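Local coordinates for laminin subunit ALPHA-1 (Mus musculus, PDB 2JD4), which probably anchors laminin-111 of basement membranes to cell surfaces through its LG4-5 domain pair, which carries bound magnesium ions in this structure, at residues A[92-97]-A[127-132]; A[192-197]-A[375-380]; A[196-201]-A[347-352]. The protein carries 4 engineered substitutions. One frame throughout, in Å; residues are numbered along the deposited sequence.

Following the chain from the N terminus, contact 1 comes first: within one laminin G domain it closes a loop of 29 residues between 97 and 127, tying edge strand 91-95 of one sheet to the end of strand 124-130 in the other. Contacts 2 and 3 open only after contact 1 has closed, from overlapping segments that share Val196 and Ala197. The span of contact 3 (196-352) lies wholly within that of contact 2 (192-380). Together they tie the segment leading from the first laminin G domain into the second to strand 347-353 and to the C-terminal segment 375-380, and the Cys347-Cys378 disulfide links them directly. Contact 1 lies apart, its nearest atoms about 17 Å from contact 3.

Contact 1: residues A[92-97]-A[127-132]; sequences TKVSHP and PSVTVV
Thr92 meets Val132 at the tight end of this contact, where the backbone N of Val132 donates to Thr92 OG1 at 2.8 Å in an almost straight bond (174°). With chi1 -61°, OG1 lies beside its own backbone N and the methyl CG2 is anti to that N; one branch can therefore take the polar bond while the other packs. CG2 sits 4.0 Å from Val129 CG1, and the two side chains pass alongside one another, headed opposite ways. A water bridges the same end, 2.9 Å from Thr92 OG1 and 2.7 Å from Val132 O. Toward Val94 the contact slackens: Val94 CG2 and Val129 CG2 are 4.3 Å apart, and no backbone-to-backbone hydrogen bond joins the segments although they run nearly antiparallel. Lys93, fully extended, points away from the other segment at the exposed surface. In the laminin G sandwich the contact closes an edge between two sheets. Thr92 and Val94 pair through their backbones with Phe85 and Phe83 of strand 80-86, and Val129 pairs with Ala117 of strand 116-121. Val131 packs on Leu87, a residue of the magnesium site; the Val131 side chain is about 10 Å from the ion.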
ATOM      1  N   THR A  92      -2.711 -18.996 -22.155  1.00 21.65           N
ATOM      2  CA  THR A  92      -1.790 -18.250 -23.004  1.00 20.78           C
ATOM      3  C   THR A  92      -1.295 -17.094 -22.132  1.00 24.53           C
ATOM      4  O   THR A  92      -2.091 -16.465 -21.439  1.00 24.75           O
ATOM      5  CB  THR A  92      -2.499 -17.675 -24.258  1.00 24.82           C
ATOM      6  OG1 THR A  92      -3.031 -18.743 -25.051  1.00 25.87           O
ATOM      7  CG2 THR A  92      -1.522 -16.876 -25.101  1.00 21.97           C
ATOM      8  N   LYS A  93       0.005 -16.820 -22.149  1.00 25.90           N
ATOM      9  CA  LYS A  93       0.551 -15.738 -21.334  1.00 29.51           C
ATOM     10  C   LYS A  93       1.472 -14.812 -22.112  1.00 28.99           C
ATOM     11  O   LYS A  93       2.234 -15.257 -22.967  1.00 28.81           O
ATOM     12  CB  LYS A  93       1.303 -16.317 -20.132  1.00 31.82           C
ATOM     13  CG  LYS A  93       1.893 -15.273 -19.199  1.00 38.17           C
ATOM     14  CD  LYS A  93       2.354 -15.906 -17.891  1.00 41.80           C
ATOM     15  CE  LYS A  93       2.815 -14.849 -16.896  1.00 42.90           C
ATOM     16  NZ  LYS A  93       3.101 -15.437 -15.558  1.00 44.99           N
ATOM     17  N   VAL A  94       1.391 -13.518 -21.818  1.00 27.06           N
ATOM     18  CA  VAL A  94       2.231 -12.517 -22.471  1.00 27.58           C
ATOM     19  C   VAL A  94       2.811 -11.598 -21.399  1.00 29.25           C
ATOM     20  O   VAL A  94       2.128 -11.254 -20.435  1.00 29.48           O
ATOM     21  CB  VAL A  94       1.427 -11.626 -23.446  1.00 25.48           C
ATOM     22  CG1 VAL A  94       2.378 -10.887 -24.371  1.00 27.27           C
ATOM     23  CG2 VAL A  94       0.425 -12.459 -24.229  1.00 27.24           C
ATOM     24  N   SER A  95       4.069 -11.207 -21.568  1.00 30.86           N
ATOM     25  CA  SER A  95       4.728 -10.315 -20.619  1.00 32.46           C
ATOM     26  C   SER A  95       5.310  -9.129 -21.371  1.00 33.84           C
ATOM     27  O   SER A  95       5.520  -9.194 -22.581  1.00 36.42           O
ATOM     28  CB  SER A  95       5.849 -11.048 -19.874  1.00 34.20           C
ATOM     29  OG  SER A  95       5.334 -12.093 -19.064  1.00 36.01           O
ATOM     30  N   HIS A  96       5.555  -8.040 -20.652  1.00 30.68           N
ATOM     31  CA  HIS A  96       6.128  -6.847 -21.256  1.00 31.61           C
ATOM     32  C   HIS A  96       7.256  -6.368 -20.343  1.00 32.26           C
ATOM     33  O   HIS A  96       7.121  -6.382 -19.117  1.00 33.37           O
ATOM     34  CB  HIS A  96       5.061  -5.764 -21.400  1.00 25.95           C
ATOM     35  CG  HIS A  96       5.474  -4.619 -22.270  1.00 24.27           C
ATOM     36  ND1 HIS A  96       4.950  -4.413 -23.530  1.00 24.67           N
ATOM     37  CD2 HIS A  96       6.368  -3.624 -22.067  1.00 23.99           C
ATOM     38  CE1 HIS A  96       5.504  -3.339 -24.064  1.00 22.53           C
ATOM     39  NE2 HIS A  96       6.368  -2.842 -23.196  1.00 29.76           N
ATOM     40  N   PRO A  97       8.386  -5.942 -20.931  1.00 32.63           N
ATOM     41  CA  PRO A  97       9.565  -5.458 -20.205  1.00 31.51           C
ATOM     42  C   PRO A  97       9.454  -4.115 -19.478  1.00 30.33           C
ATOM     43  O   PRO A  97      10.148  -3.888 -18.491  1.00 32.64           O
ATOM     44  CB  PRO A  97      10.635  -5.422 -21.291  1.00 30.96           C
ATOM     45  CG  PRO A  97       9.846  -5.028 -22.496  1.00 30.46           C
ATOM     46  CD  PRO A  97       8.639  -5.937 -22.384  1.00 32.97           C
ATOM     47  N   PRO A 127       6.226  -8.592 -28.940  1.00 35.70           N
ATOM     48  CA  PRO A 127       5.985  -9.576 -29.997  1.00 36.31           C
ATOM     49  C   PRO A 127       4.734 -10.384 -29.657  1.00 37.45           C
ATOM     50  O   PRO A 127       4.368 -10.505 -28.485  1.00 36.22           O
ATOM     51  CB  PRO A 127       7.258 -10.421 -29.970  1.00 35.96           C
ATOM     52  CG  PRO A 127       8.303  -9.412 -29.595  1.00 34.03           C
ATOM     53  CD  PRO A 127       7.619  -8.662 -28.465  1.00 38.31           C
ATOM     54  N   SER A 128       4.073 -10.931 -30.674  1.00 36.50           N
ATOM     55  CA  SER A 128       2.866 -11.715 -30.452  1.00 38.27           C
ATOM     56  C   SER A 128       3.141 -13.134 -29.970  1.00 38.11           C
ATOM     57  O   SER A 128       4.225 -13.681 -30.173  1.00 38.97           O
ATOM     58  CB  SER A 128       2.029 -11.784 -31.730  1.00 40.15           C
ATOM     59  OG  SER A 128       1.488 -10.517 -32.052  1.00 46.34           O
ATOM     60  N   VAL A 129       2.140 -13.720 -29.325  1.00 35.41           N
ATOM     61  CA  VAL A 129       2.221 -15.081 -28.827  1.00 36.42           C
ATOM     62  C   VAL A 129       1.047 -15.836 -29.439  1.00 36.39           C
ATOM     63  O   VAL A 129      -0.020 -15.257 -29.668  1.00 34.82           O
ATOM     64  CB  VAL A 129       2.119 -15.127 -27.289  1.00 34.63           C
ATOM     65  CG1 VAL A 129       2.066 -16.566 -26.817  1.00 39.00           C
ATOM     66  CG2 VAL A 129       3.312 -14.423 -26.669  1.00 35.27           C
ATOM     67  N   THR A 130       1.246 -17.121 -29.713  1.00 32.98           N
ATOM     68  CA  THR A 130       0.198 -17.940 -30.308  1.00 33.15           C
ATOM     69  C   THR A 130      -0.755 -18.491 -29.259  1.00 33.45           C
ATOM     70  O   THR A 130      -0.329 -19.061 -28.257  1.00 36.47           O
ATOM     71  CB  THR A 130       0.808 -19.118 -31.111  1.00 34.74           C
ATOM     72  OG1 THR A 130       1.492 -18.600 -32.256  1.00 34.28           O
ATOM     73  CG2 THR A 130      -0.276 -20.089 -31.568  1.00 35.05           C
ATOM     74  N   VAL A 131      -2.050 -18.315 -29.495  1.00 31.32           N
ATOM     75  CA  VAL A 131      -3.059 -18.802 -28.569  1.00 33.03           C
ATOM     76  C   VAL A 131      -2.881 -20.301 -28.356  1.00 35.03           C
ATOM     77  O   VAL A 131      -2.754 -21.069 -29.315  1.00 33.76           O
ATOM     78  CB  VAL A 131      -4.481 -18.503 -29.093  1.00 31.55           C
ATOM     79  CG1 VAL A 131      -5.524 -19.190 -28.226  1.00 29.30           C
ATOM     80  CG2 VAL A 131      -4.715 -16.996 -29.083  1.00 30.93           C
ATOM     81  N   VAL A 132      -2.868 -20.699 -27.086  1.00 31.57           N
ATOM     82  CA  VAL A 132      -2.684 -22.089 -26.690  1.00 33.32           C
ATOM     83  C   VAL A 132      -4.009 -22.819 -26.504  1.00 34.93           C
ATOM     84  O   VAL A 132      -4.982 -22.247 -26.013  1.00 34.30           O
ATOM     85  CB  VAL A 132      -1.887 -22.171 -25.364  1.00 34.87           C
ATOM     86  CG1 VAL A 132      -1.822 -23.606 -24.874  1.00 33.58           C
ATOM     87  CG2 VAL A 132      -0.483 -21.610 -25.565  1.00 32.77           C
TER
HETATM   88  O   HOH W   1      -5.490 -20.082 -24.465  1.00 26.61           O

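Contact 2: residues A[192-197]-A[375-380]; sequences RCYVVA and PHSCPG
Tyr194, with CG beside its backbone N (chi1 -68°), and Ser377, with OG anti to its own N (chi1 -177°), bring ring and hydroxyl together beside Pro379. The proline supplies the main packing: its CB lies over the centre of the Tyr194 ring, 3.3 Å from the centroid and almost on the ring normal, a CH-pi contact. The two side chains run alongside in a common direction, and Pro379 CD lies 3.5 Å from Tyr194 CE1. Ser377 OG approaches the ring obliquely, 3.4 Å from CE1. Two waters engage this hydroxyl, one running on to Arg192 O and the other to Tyr194 N; a third joins Tyr194 OH to Ser377 O. Further along, Ala197 and Pro379 form an antiparallel non-hydrogen-bonded pair, and Gly380 N gives Val196 O a weak bond of 2.9 Å. The contact lies at the junction of the LG4-5 pair, holding 192-197 against the C-terminal segment: Cys193 is disulfide-bonded to Cys168 on strand 167-174 of the first domain, Cys378 to Cys347 on strand 347-353 of the second. The Tyr194 ring also meets Tyr17, while Tyr194 and Pro379 both touch Phe202 of strand 201-204, next to the two-stranded sheet of 197-198 and 378-379.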
ATOM      1  N   ARG A 192     -10.282   8.856  -4.350  1.00 19.59           N
ATOM      2  CA  ARG A 192      -9.805   9.729  -5.426  1.00 18.05           C
ATOM      3  C   ARG A 192      -8.287   9.793  -5.480  1.00 16.38           C
ATOM      4  O   ARG A 192      -7.612   9.483  -4.500  1.00 17.71           O
ATOM      5  CB  ARG A 192     -10.369  11.134  -5.224  1.00 21.60           C
ATOM      6  CG  ARG A 192     -11.860  11.141  -4.958  1.00 25.63           C
ATOM      7  CD  ARG A 192     -12.225  12.221  -3.954  1.00 35.09           C
ATOM      8  NE  ARG A 192     -12.778  13.403  -4.595  1.00 35.97           N
ATOM      9  CZ  ARG A 192     -13.142  14.502  -3.942  1.00 33.88           C
ATOM     10  NH1 ARG A 192     -13.004  14.572  -2.628  1.00 32.48           N
ATOM     11  NH2 ARG A 192     -13.662  15.520  -4.605  1.00 35.43           N
ATOM     12  N   CYS A 193      -7.751  10.203  -6.628  1.00 15.16           N
ATOM     13  CA  CYS A 193      -6.310  10.305  -6.807  1.00 18.34           C
ATOM     14  C   CYS A 193      -5.844  11.749  -6.697  1.00 18.85           C
ATOM     15  O   CYS A 193      -6.517  12.659  -7.182  1.00 18.98           O
ATOM     16  CB  CYS A 193      -5.902   9.820  -8.194  1.00 20.31           C
ATOM     17  SG  CYS A 193      -6.710   8.312  -8.785  1.00 20.95           S
ATOM     18  N   TYR A 194      -4.685  11.952  -6.081  1.00 16.82           N
ATOM     19  CA  TYR A 194      -4.120  13.290  -5.957  1.00 17.60           C
ATOM     20  C   TYR A 194      -3.580  13.672  -7.339  1.00 19.36           C
ATOM     21  O   TYR A 194      -3.087  12.811  -8.081  1.00 19.18           O
ATOM     22  CB  TYR A 194      -2.977  13.295  -4.930  1.00 18.56           C
ATOM     23  CG  TYR A 194      -3.420  13.070  -3.499  1.00 21.97           C
ATOM     24  CD1 TYR A 194      -3.023  11.932  -2.792  1.00 22.21           C
ATOM     25  CD2 TYR A 194      -4.232  13.999  -2.847  1.00 20.19           C
ATOM     26  CE1 TYR A 194      -3.423  11.733  -1.468  1.00 23.00           C
ATOM     27  CE2 TYR A 194      -4.638  13.807  -1.527  1.00 19.82           C
ATOM     28  CZ  TYR A 194      -4.232  12.677  -0.847  1.00 21.57           C
ATOM     29  OH  TYR A 194      -4.640  12.492   0.455  1.00 27.72           O
ATOM     30  N   VAL A 195      -3.691  14.949  -7.702  1.00 16.76           N
ATOM     31  CA  VAL A 195      -3.185  15.408  -8.996  1.00 16.63           C
ATOM     32  C   VAL A 195      -1.709  15.047  -9.069  1.00 18.60           C
ATOM     33  O   VAL A 195      -1.211  14.640 -10.116  1.00 22.70           O
ATOM     34  CB  VAL A 195      -3.355  16.949  -9.161  1.00 16.57           C
ATOM     35  CG1 VAL A 195      -2.618  17.445 -10.408  1.00 17.48           C
ATOM     36  CG2 VAL A 195      -4.829  17.288  -9.273  1.00 15.51           C
ATOM     37  N   VAL A 196      -1.024  15.191  -7.941  1.00 17.34           N
ATOM     38  CA  VAL A 196       0.401  14.878  -7.833  1.00 21.51           C
ATOM     39  C   VAL A 196       0.624  14.008  -6.596  1.00 20.39           C
ATOM     40  O   VAL A 196       0.233  14.390  -5.492  1.00 17.44           O
ATOM     41  CB  VAL A 196       1.256  16.154  -7.665  1.00 23.72           C
ATOM     42  CG1 VAL A 196       2.725  15.777  -7.609  1.00 30.98           C
ATOM     43  CG2 VAL A 196       0.996  17.120  -8.805  1.00 31.06           C
ATOM     44  N   ALA A 197       1.262  12.851  -6.779  1.00 18.54           N
ATOM     45  CA  ALA A 197       1.515  11.941  -5.665  1.00 20.19           C
ATOM     46  C   ALA A 197       2.967  11.469  -5.606  1.00 20.43           C
ATOM     47  O   ALA A 197       3.721  11.606  -6.573  1.00 19.50           O
ATOM     48  CB  ALA A 197       0.585  10.729  -5.758  1.00 20.74           C
ATOM     49  N   PRO A 375      -3.478   3.954   2.771  1.00 17.57           N
ATOM     50  CA  PRO A 375      -2.334   3.180   2.287  1.00 17.11           C
ATOM     51  C   PRO A 375      -1.953   3.331   0.828  1.00 17.93           C
ATOM     52  O   PRO A 375      -2.792   3.192  -0.063  1.00 17.29           O
ATOM     53  CB  PRO A 375      -2.691   1.734   2.659  1.00 21.05           C
ATOM     54  CG  PRO A 375      -4.157   1.746   2.808  1.00 25.94           C
ATOM     55  CD  PRO A 375      -4.471   3.080   3.418  1.00 19.18           C
ATOM     56  N   HIS A 376      -0.676   3.644   0.618  1.00 14.01           N
ATOM     57  CA  HIS A 376      -0.080   3.792  -0.703  1.00 17.93           C
ATOM     58  C   HIS A 376      -0.438   5.072  -1.453  1.00 19.09           C
ATOM     59  O   HIS A 376       0.074   5.307  -2.549  1.00 19.79           O
ATOM     60  CB  HIS A 376      -0.412   2.559  -1.562  1.00 15.29           C
ATOM     61  CG  HIS A 376       0.012   1.261  -0.938  1.00 20.91           C
ATOM     62  ND1 HIS A 376       1.328   0.957  -0.671  1.00 19.74           N
ATOM     63  CD2 HIS A 376      -0.712   0.197  -0.514  1.00 20.46           C
ATOM     64  CE1 HIS A 376       1.399  -0.237  -0.107  1.00 20.00           C
ATOM     65  NE2 HIS A 376       0.175  -0.720  -0.001  1.00 20.09           N
ATOM     66  N   SER A 377      -1.301   5.897  -0.868  1.00 18.83           N
ATOM     67  CA  SER A 377      -1.677   7.160  -1.495  1.00 16.61           C
ATOM     68  C   SER A 377      -1.164   8.320  -0.639  1.00 16.81           C
ATOM     69  O   SER A 377      -1.663   8.545   0.461  1.00 17.57           O
ATOM     70  CB  SER A 377      -3.200   7.237  -1.651  1.00 18.67           C
ATOM     71  OG  SER A 377      -3.592   8.421  -2.328  1.00 21.50           O
ATOM     72  N   CYS A 378      -0.154   9.031  -1.143  1.00 17.50           N
ATOM     73  CA  CYS A 378       0.453  10.175  -0.444  1.00 15.49           C
ATOM     74  C   CYS A 378       0.511  11.359  -1.417  1.00 18.48           C
ATOM     75  O   CYS A 378       1.040  11.240  -2.531  1.00 18.52           O
ATOM     76  CB  CYS A 378       1.861   9.807   0.050  1.00 16.01           C
ATOM     77  SG  CYS A 378       2.801  11.184   0.798  1.00 21.32           S
ATOM     78  N   PRO A 379      -0.032  12.521  -1.009  1.00 20.04           N
ATOM     79  CA  PRO A 379      -0.074  13.742  -1.824  1.00 21.88           C
ATOM     80  C   PRO A 379       1.217  14.541  -1.959  1.00 25.98           C
ATOM     81  O   PRO A 379       2.151  14.383  -1.177  1.00 24.41           O
ATOM     82  CB  PRO A 379      -1.154  14.562  -1.138  1.00 21.99           C
ATOM     83  CG  PRO A 379      -0.865  14.285   0.309  1.00 23.99           C
ATOM     84  CD  PRO A 379      -0.626  12.769   0.321  1.00 17.35           C
ATOM     85  N   GLY A 380       1.237  15.416  -2.961  1.00 30.75           N
ATOM     86  CA  GLY A 380       2.383  16.280  -3.190  1.00 31.33           C
ATOM     87  C   GLY A 380       3.548  15.628  -3.895  1.00 33.50           C
ATOM     88  O   GLY A 380       3.686  14.406  -3.867  1.00 30.88           O
TER
HETATM   89  O   HOH W   2      -6.329   8.629  -2.272  1.00 27.67           O
HETATM   90  O   HOH W   3      -3.387   9.451  -5.105  1.00 17.25           O
HETATM   91  O   HOH W   4      -4.657   9.824   0.572  1.00 33.43           O

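Contact 3: residues A[196-201]-A[347-352]; sequences VAQEGT and CVRNLR
Arg349 folds back, bent at chi2 and chi3, and brings its guanidinium to the backbone of Glu199. NH2 donates to Glu199 O at 3.0 Å, and NE adds a weak bond to the same oxygen at 3.3 Å, so one carbonyl is held by two donors. NH2 also forms a salt bridge with Glu382, and the guanidinium makes a cation-pi contact with Trp285. An alanine here would probably leave Glu199 O without these two donors and Glu382 without its ionic mate. The Glu199 carboxylate itself stays off the arginine; its OE2 takes a water proton instead, and that water accepts a hydrogen bond from Asn350 N at 2.9 Å. Asn350 ND2 is bonded to Glu227. Beyond Gly200, whose backbone angles would press a CB against Glu199 O, Thr201 and Val348 form an antiparallel hydrogen-bonded pair, joining strand 201-204 of the second laminin G domain, a beta sandwich, to strand 347-353. Thr201 N gives to Val348 O at 3.0 Å, and Val348 N returns a bond to Thr201 O at 3.2 Å. Thr201 OG1 is met by His376 N and by a water that donates to Val348 O. Gln198 OE1 accepts from Trp285 NE1 and its NE2 donates to Pro379 O, where strand 197-198 pairs with 378-379. Strand 347-353 lies between strands 201-204 and 222-230, its Cys347 and Arg349 bonding Arg229 and Glu227 through their backbones.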
ATOM      1  N   VAL A 196      -1.024  15.191  -7.941  1.00 17.34           N
ATOM      2  CA  VAL A 196       0.401  14.878  -7.833  1.00 21.51           C
ATOM      3  C   VAL A 196       0.624  14.008  -6.596  1.00 20.39           C
ATOM      4  O   VAL A 196       0.233  14.390  -5.492  1.00 17.44           O
ATOM      5  CB  VAL A 196       1.256  16.154  -7.665  1.00 23.72           C
ATOM      6  CG1 VAL A 196       2.725  15.777  -7.609  1.00 30.98           C
ATOM      7  CG2 VAL A 196       0.996  17.120  -8.805  1.00 31.06           C
ATOM      8  N   ALA A 197       1.262  12.851  -6.779  1.00 18.54           N
ATOM      9  CA  ALA A 197       1.515  11.941  -5.665  1.00 20.19           C
ATOM     10  C   ALA A 197       2.967  11.469  -5.606  1.00 20.43           C
ATOM     11  O   ALA A 197       3.721  11.606  -6.573  1.00 19.50           O
ATOM     12  CB  ALA A 197       0.585  10.729  -5.758  1.00 20.74           C
ATOM     13  N   GLN A 198       3.344  10.924  -4.453  1.00 16.30           N
ATOM     14  CA  GLN A 198       4.686  10.402  -4.231  1.00 16.93           C
ATOM     15  C   GLN A 198       4.535   9.073  -3.499  1.00 15.49           C
ATOM     16  O   GLN A 198       3.501   8.818  -2.888  1.00 17.91           O
ATOM     17  CB  GLN A 198       5.520  11.391  -3.401  1.00 17.44           C
ATOM     18  CG  GLN A 198       4.960  11.751  -2.022  1.00 18.26           C
ATOM     19  CD  GLN A 198       5.845  12.757  -1.276  1.00 17.97           C
ATOM     20  OE1 GLN A 198       7.043  12.544  -1.119  1.00 22.28           O
ATOM     21  NE2 GLN A 198       5.248  13.855  -0.818  1.00 18.60           N
ATOM     22  N   GLU A 199       5.548   8.217  -3.566  1.00 15.07           N
ATOM     23  CA  GLU A 199       5.457   6.923  -2.901  1.00 15.83           C
ATOM     24  C   GLU A 199       5.246   7.063  -1.397  1.00 16.75           C
ATOM     25  O   GLU A 199       6.002   7.764  -0.721  1.00 19.89           O
ATOM     26  CB  GLU A 199       6.714   6.094  -3.155  1.00 16.70           C
ATOM     27  CG  GLU A 199       6.664   4.722  -2.488  1.00 16.35           C
ATOM     28  CD  GLU A 199       7.828   3.839  -2.874  1.00 23.10           C
ATOM     29  OE1 GLU A 199       8.759   4.340  -3.542  1.00 30.41           O
ATOM     30  OE2 GLU A 199       7.815   2.646  -2.504  1.00 25.40           O
ATOM     31  N   GLY A 200       4.219   6.387  -0.882  1.00 17.55           N
ATOM     32  CA  GLY A 200       3.927   6.442   0.543  1.00 16.88           C
ATOM     33  C   GLY A 200       2.460   6.352   0.939  1.00 18.92           C
ATOM     34  O   GLY A 200       1.560   6.324   0.095  1.00 15.79           O
ATOM     35  N   THR A 201       2.222   6.313   2.251  1.00 16.73           N
ATOM     36  CA  THR A 201       0.878   6.235   2.799  1.00 16.06           C
ATOM     37  C   THR A 201       0.559   7.493   3.599  1.00 16.13           C
ATOM     38  O   THR A 201       1.288   7.844   4.530  1.00 14.89           O
ATOM     39  CB  THR A 201       0.737   5.030   3.741  1.00 16.59           C
ATOM     40  OG1 THR A 201       0.802   3.817   2.984  1.00 15.51           O
ATOM     41  CG2 THR A 201      -0.569   5.101   4.502  1.00 12.81           C
ATOM     42  N   CYS A 347       3.321  11.302   5.828  1.00 17.36           N
ATOM     43  CA  CYS A 347       3.367  10.015   5.126  1.00 16.88           C
ATOM     44  C   CYS A 347       4.492   9.126   5.660  1.00 17.53           C
ATOM     45  O   CYS A 347       5.504   9.614   6.182  1.00 15.57           O
ATOM     46  CB  CYS A 347       3.549  10.211   3.603  1.00 18.22           C
ATOM     47  SG  CYS A 347       2.264  11.206   2.768  1.00 20.03           S
ATOM     48  N   VAL A 348       4.290   7.816   5.534  1.00 15.55           N
ATOM     49  CA  VAL A 348       5.266   6.814   5.948  1.00 17.89           C
ATOM     50  C   VAL A 348       5.466   5.857   4.763  1.00 20.01           C
ATOM     51  O   VAL A 348       4.509   5.512   4.070  1.00 19.80           O
ATOM     52  CB  VAL A 348       4.758   6.019   7.168  1.00 19.99           C
ATOM     53  CG1 VAL A 348       5.678   4.831   7.452  1.00 23.67           C
ATOM     54  CG2 VAL A 348       4.669   6.941   8.374  1.00 17.98           C
ATOM     55  N   ARG A 349       6.707   5.434   4.534  1.00 20.32           N
ATOM     56  CA  ARG A 349       7.016   4.538   3.423  1.00 23.20           C
ATOM     57  C   ARG A 349       8.067   3.514   3.851  1.00 23.97           C
ATOM     58  O   ARG A 349       8.814   3.739   4.807  1.00 27.68           O
ATOM     59  CB  ARG A 349       7.544   5.352   2.234  1.00 23.66           C
ATOM     60  CG  ARG A 349       9.058   5.292   2.058  1.00 31.58           C
ATOM     61  CD  ARG A 349       9.682   6.584   1.523  1.00 34.67           C
ATOM     62  NE  ARG A 349       9.012   7.129   0.352  1.00 32.96           N
ATOM     63  CZ  ARG A 349       9.504   8.114  -0.401  1.00 34.95           C
ATOM     64  NH1 ARG A 349      10.680   8.658  -0.115  1.00 32.74           N
ATOM     65  NH2 ARG A 349       8.810   8.573  -1.432  1.00 33.01           N
ATOM     66  N   ASN A 350       8.115   2.393   3.137  1.00 21.85           N
ATOM     67  CA  ASN A 350       9.079   1.330   3.408  1.00 23.70           C
ATOM     68  C   ASN A 350       9.143   0.878   4.864  1.00 22.18           C
ATOM     69  O   ASN A 350      10.224   0.803   5.456  1.00 24.98           O
ATOM     70  CB  ASN A 350      10.476   1.759   2.943  1.00 25.79           C
ATOM     71  CG  ASN A 350      10.549   1.973   1.441  1.00 30.85           C
ATOM     72  OD1 ASN A 350      10.077   1.140   0.665  1.00 35.02           O
ATOM     73  ND2 ASN A 350      11.148   3.086   1.022  1.00 30.00           N
ATOM     74  N   LEU A 351       7.985   0.572   5.434  1.00 22.64           N
ATOM     75  CA  LEU A 351       7.907   0.107   6.817  1.00 24.13           C
ATOM     76  C   LEU A 351       8.255  -1.381   6.853  1.00 24.49           C
ATOM     77  O   LEU A 351       7.560  -2.196   6.244  1.00 23.30           O
ATOM     78  CB  LEU A 351       6.492   0.307   7.356  1.00 26.77           C
ATOM     79  CG  LEU A 351       6.232  -0.136   8.794  1.00 27.56           C
ATOM     80  CD1 LEU A 351       7.088   0.676   9.755  1.00 30.32           C
ATOM     81  CD2 LEU A 351       4.758   0.048   9.111  1.00 33.33           C
ATOM     82  N   ARG A 352       9.312  -1.735   7.578  1.00 26.46           N
ATOM     83  CA  ARG A 352       9.736  -3.131   7.645  1.00 31.72           C
ATOM     84  C   ARG A 352      10.229  -3.578   9.017  1.00 30.43           C
ATOM     85  O   ARG A 352      10.749  -2.785   9.796  1.00 31.20           O
ATOM     86  CB  ARG A 352      10.834  -3.375   6.609  1.00 33.44           C
ATOM     87  CG  ARG A 352      12.047  -2.472   6.810  1.00 45.96           C
ATOM     88  CD  ARG A 352      12.678  -2.004   5.494  1.00 50.79           C
ATOM     89  NE  ARG A 352      13.402  -3.056   4.786  1.00 53.24           N
ATOM     90  CZ  ARG A 352      12.830  -4.005   4.051  1.00 57.76           C
ATOM     91  NH1 ARG A 352      11.511  -4.047   3.916  1.00 55.52           N
ATOM     92  NH2 ARG A 352      13.583  -4.915   3.443  1.00 59.88           N
TER
HETATM   93  O   HOH W   5       6.897   2.004   0.536  1.00 36.35           O
HETATM   94  O   HOH W   6       3.270   2.947   2.818  1.00 26.36           O